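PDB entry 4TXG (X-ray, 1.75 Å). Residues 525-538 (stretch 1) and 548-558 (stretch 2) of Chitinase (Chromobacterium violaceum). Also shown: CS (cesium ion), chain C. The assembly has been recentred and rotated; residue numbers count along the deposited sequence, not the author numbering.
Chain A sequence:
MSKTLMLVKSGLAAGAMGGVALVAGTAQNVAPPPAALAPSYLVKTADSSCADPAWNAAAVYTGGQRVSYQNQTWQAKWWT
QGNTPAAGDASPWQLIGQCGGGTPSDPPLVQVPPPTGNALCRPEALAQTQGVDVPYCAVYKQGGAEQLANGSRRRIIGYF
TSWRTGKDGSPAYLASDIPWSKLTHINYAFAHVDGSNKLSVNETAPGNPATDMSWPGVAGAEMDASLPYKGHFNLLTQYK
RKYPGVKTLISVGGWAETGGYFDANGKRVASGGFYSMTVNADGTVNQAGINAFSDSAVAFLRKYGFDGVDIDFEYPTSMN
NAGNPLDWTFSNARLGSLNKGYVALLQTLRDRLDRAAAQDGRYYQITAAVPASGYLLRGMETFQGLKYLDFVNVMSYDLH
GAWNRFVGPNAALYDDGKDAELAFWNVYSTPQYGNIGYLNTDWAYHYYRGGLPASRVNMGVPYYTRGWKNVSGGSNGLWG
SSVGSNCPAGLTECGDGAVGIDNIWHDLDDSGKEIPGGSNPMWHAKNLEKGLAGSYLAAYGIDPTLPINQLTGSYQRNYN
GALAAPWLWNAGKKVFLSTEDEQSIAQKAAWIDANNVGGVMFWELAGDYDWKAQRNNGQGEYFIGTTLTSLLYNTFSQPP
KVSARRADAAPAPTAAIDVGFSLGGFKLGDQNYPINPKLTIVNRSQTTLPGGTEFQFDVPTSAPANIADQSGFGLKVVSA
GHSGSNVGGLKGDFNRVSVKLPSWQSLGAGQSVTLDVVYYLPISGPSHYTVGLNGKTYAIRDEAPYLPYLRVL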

# COMPACT_ATOMS: atom_id res chain seq x y z
N ALA A 525 24.32 2.30 -1.56
CA ALA A 525 24.38 3.25 -0.45
C ALA A 525 25.34 2.77 0.65
O ALA A 525 26.01 3.57 1.29
N LYS A 526 25.39 1.46 0.87
CA LYS A 526 26.31 0.90 1.86
C LYS A 526 27.77 1.04 1.39
O LYS A 526 28.66 1.29 2.21
N ASN A 527 28.01 0.89 0.09
CA ASN A 527 29.35 1.15 -0.44
C ASN A 527 29.75 2.63 -0.32
O ASN A 527 30.88 2.94 0.03
N LEU A 528 28.82 3.53 -0.61
CA LEU A 528 29.14 4.96 -0.51
C LEU A 528 29.54 5.31 0.92
O LEU A 528 30.49 6.07 1.14
N GLU A 529 28.81 4.75 1.88
CA GLU A 529 29.09 4.93 3.31
C GLU A 529 30.51 4.46 3.63
O GLU A 529 31.22 5.07 4.45
N LYS A 530 30.92 3.38 2.97
CA LYS A 530 32.23 2.77 3.17
C LYS A 530 33.34 3.46 2.39
O LYS A 530 34.52 3.15 2.58
N GLY A 531 32.98 4.39 1.52
CA GLY A 531 33.95 5.06 0.67
C GLY A 531 34.36 4.24 -0.55
O GLY A 531 35.47 4.39 -1.06
N LEU A 532 33.45 3.37 -0.99
CA LEU A 532 33.67 2.50 -2.15
C LEU A 532 32.74 2.92 -3.29
O LEU A 532 31.56 3.19 -3.06
N ALA A 533 33.26 2.99 -4.50
CA ALA A 533 32.46 3.49 -5.62
C ALA A 533 31.55 2.42 -6.20
O ALA A 533 30.49 2.74 -6.74
N GLY A 534 31.98 1.17 -6.10
CA GLY A 534 31.23 0.05 -6.66
C GLY A 534 31.79 -0.40 -8.01
O GLY A 534 31.81 0.36 -8.97
N SER A 535 32.22 -1.66 -8.08
CA SER A 535 32.85 -2.19 -9.29
C SER A 535 31.84 -2.40 -10.43
O SER A 535 32.22 -2.61 -11.58
N TYR A 536 30.56 -2.34 -10.08
CA TYR A 536 29.45 -2.55 -11.01
C TYR A 536 29.05 -1.30 -11.81
O TYR A 536 28.15 -1.37 -12.64
N LEU A 537 29.69 -0.16 -11.56
CA LEU A 537 29.25 1.08 -12.19
C LEU A 537 29.25 0.98 -13.72
O LEU A 537 28.29 1.39 -14.37
N ALA A 538 30.33 0.44 -14.27
CA ALA A 538 30.46 0.33 -15.72
C ALA A 538 29.35 -0.54 -16.30
O ALA A 538 28.84 -0.27 -17.39
N ILE A 548 30.80 13.56 -12.23
CA ILE A 548 29.61 13.24 -11.44
C ILE A 548 29.56 11.77 -11.05
O ILE A 548 28.76 11.38 -10.21
N ASN A 549 30.43 10.96 -11.64
CA ASN A 549 30.44 9.53 -11.35
C ASN A 549 31.60 9.10 -10.46
O ASN A 549 31.82 7.91 -10.23
N GLN A 550 32.34 10.08 -9.95
CA GLN A 550 33.46 9.80 -9.06
C GLN A 550 33.07 10.05 -7.61
O GLN A 550 32.19 10.86 -7.31
N LEU A 551 33.72 9.33 -6.70
CA LEU A 551 33.45 9.51 -5.29
C LEU A 551 34.22 10.71 -4.76
O LEU A 551 35.45 10.68 -4.68
N THR A 552 33.50 11.76 -4.41
CA THR A 552 34.10 12.96 -3.83
C THR A 552 33.48 13.26 -2.47
O THR A 552 32.29 13.00 -2.24
N GLY A 553 34.27 13.81 -1.56
CA GLY A 553 33.80 14.10 -0.22
C GLY A 553 33.60 12.83 0.59
O GLY A 553 34.13 11.77 0.24
N SER A 554 32.84 12.94 1.67
CA SER A 554 32.59 11.81 2.55
C SER A 554 31.10 11.65 2.81
O SER A 554 30.42 12.63 3.14
N TYR A 555 30.59 10.43 2.67
CA TYR A 555 29.19 10.16 2.96
C TYR A 555 29.04 9.72 4.41
O TYR A 555 29.33 8.58 4.76
N GLN A 556 28.58 10.64 5.26
CA GLN A 556 28.45 10.35 6.69
C GLN A 556 27.07 9.81 7.02
O GLN A 556 26.06 10.44 6.70
N ARG A 557 27.01 8.65 7.66
CA ARG A 557 25.71 8.11 8.06
C ARG A 557 25.17 8.84 9.28
O ARG A 557 25.88 9.06 10.26
N ASN A 558 23.90 9.23 9.18
CA ASN A 558 23.17 9.87 10.26
C ASN A 558 21.99 9.01 10.62
O ASN A 558 21.50 8.25 9.79

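What does the helix offer first? Lys-526 (m, m, t, t) starts away from stretch 2, but its end returns: NZ forms a salt bridge with Glu-529 OE1 at 2.9 Å and lies 4.3 Å from NE of Arg-557, a like charge. Asn-527 (m) turns its end away, and its ND2 donates to Tyr-536 OH at 2.9 Å.

Which side chain fills the middle? Leu-528 (m, t) points toward stretch 2. Its CB sits over one face of the Tyr-555 ring (chi1 m), 4.0 Å from the centroid, a CH-pi contact, while CD2 reaches Leu-551 CD1, also at 4.0 Å.

How are the backbones joined without a direct hydrogen bond? Water 1 donates to Leu-528 O (2.8 Å) and accepts from Tyr-555 N (2.9 Å). The cesium ion binds Glu-529 O and Tyr-555 O, each at 3.0 Å, and Ser-554 OG at 3.6 Å. Glu-529 (t, t) extends until OE2 lies 3.4 Å from Arg-557 CD; its charge stays beyond salt-bridge range of that extended arginine.

What closes the contact after the helix? Gly-531, with positive phi, ends it in a Schellman motif. Leu-551 CD1 then packs 3.5 Å from Leu-532 O and 4.4 Å from Ala-533 CB. Farther along, Leu-537 (m, t) points inward, its CD1 4.0 Å from Asn-549 O.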

# COMPACT_ATOMS: atom_id res chain seq x y z
CB ALA A 525 22.98 3.48 0.13
CB LYS A 526 25.97 -0.57 2.15
CG LYS A 526 24.73 -0.72 3.06
CD LYS A 526 25.11 -0.32 4.48
CE LYS A 526 23.95 0.23 5.29
NZ LYS A 526 24.43 0.76 6.63
CB ASN A 527 29.46 0.68 -1.89
CG ASN A 527 29.61 -0.83 -2.00
OD1 ASN A 527 30.16 -1.47 -1.09
ND2 ASN A 527 29.13 -1.41 -3.10
CB LEU A 528 27.96 5.82 -0.96
CG LEU A 528 27.66 5.77 -2.46
CD1 LEU A 528 26.48 6.67 -2.80
CD2 LEU A 528 28.90 6.16 -3.28
CB GLU A 529 28.05 4.16 4.15
CG GLU A 529 28.20 4.34 5.66
CD GLU A 529 27.26 3.45 6.49
OE1 GLU A 529 26.31 2.86 5.92
OE2 GLU A 529 27.49 3.33 7.72
CB LYS A 530 32.19 1.30 2.78
CG LYS A 530 31.43 0.42 3.72
CD LYS A 530 32.34 -0.12 4.81
CE LYS A 530 33.56 -0.79 4.22
NZ LYS A 530 34.26 -1.67 5.20
CB LEU A 532 33.44 1.03 -1.79
CG LEU A 532 34.31 0.46 -0.67
CD1 LEU A 532 33.81 -0.92 -0.26
CD2 LEU A 532 35.78 0.41 -1.08
CB ALA A 533 33.38 4.04 -6.71
CB SER A 535 33.55 -3.51 -8.99
OG SER A 535 32.62 -4.49 -8.59
CB TYR A 536 28.23 -3.05 -10.22
CG TYR A 536 28.07 -2.30 -8.91
CD1 TYR A 536 27.60 -0.99 -8.89
CD2 TYR A 536 28.45 -2.87 -7.70
CE1 TYR A 536 27.49 -0.27 -7.71
CE2 TYR A 536 28.34 -2.17 -6.50
CZ TYR A 536 27.86 -0.87 -6.52
OH TYR A 536 27.75 -0.17 -5.34
CB LEU A 537 30.12 2.26 -11.76
CG LEU A 537 29.96 2.80 -10.33
CD1 LEU A 537 30.78 4.07 -10.16
CD2 LEU A 537 28.47 3.04 -9.96
CB ALA A 538 31.83 -0.23 -16.10
CB ILE A 548 28.30 13.61 -12.18
CG1 ILE A 548 28.13 12.79 -13.46
CG2 ILE A 548 28.25 15.11 -12.48
CD1 ILE A 548 26.72 12.89 -14.07
CB ASN A 549 30.48 8.73 -12.65
CG ASN A 549 29.27 9.00 -13.52
OD1 ASN A 549 28.17 9.23 -13.01
ND2 ASN A 549 29.45 8.96 -14.83
CB GLN A 550 34.66 10.66 -9.45
CG GLN A 550 35.12 10.45 -10.88
CD GLN A 550 36.03 11.56 -11.38
OE1 GLN A 550 36.48 12.40 -10.61
NE2 GLN A 550 36.28 11.58 -12.69
CB LEU A 551 33.80 8.23 -4.51
CG LEU A 551 32.84 7.90 -3.36
CD1 LEU A 551 32.88 6.43 -3.04
CD2 LEU A 551 33.17 8.73 -2.13
CB THR A 552 33.94 14.18 -4.75
OG1 THR A 552 32.56 14.34 -5.10
CG2 THR A 552 34.75 13.99 -6.02
CB SER A 554 33.35 11.98 3.87
OG SER A 554 32.96 10.99 4.80
CB TYR A 555 28.64 9.08 2.03
CG TYR A 555 28.60 9.47 0.56
CD1 TYR A 555 29.72 9.35 -0.25
CD2 TYR A 555 27.43 9.95 -0.02
CE1 TYR A 555 29.68 9.69 -1.59
CE2 TYR A 555 27.38 10.30 -1.36
CZ TYR A 555 28.51 10.17 -2.14
OH TYR A 555 28.47 10.52 -3.47
CB GLN A 556 28.72 11.62 7.51
CG GLN A 556 28.42 11.47 8.98
CD GLN A 556 28.27 12.81 9.68
OE1 GLN A 556 27.43 13.64 9.29
NE2 GLN A 556 29.07 13.03 10.71
CB ARG A 557 25.79 6.61 8.35
CG ARG A 557 24.44 5.99 8.74
CD ARG A 557 24.58 4.50 8.98
NE ARG A 557 23.31 3.89 9.39
CZ ARG A 557 22.82 3.95 10.62
NH1 ARG A 557 23.46 4.61 11.59
NH2 ARG A 557 21.67 3.35 10.90
CB ASN A 558 22.69 11.26 9.83
CG ASN A 558 23.79 12.29 9.83
OD1 ASN A 558 23.83 13.17 10.69
ND2 ASN A 558 24.70 12.18 8.86
CS CS C . 32.03 7.69 5.79
O HOH W 1 32.20 8.04 2.21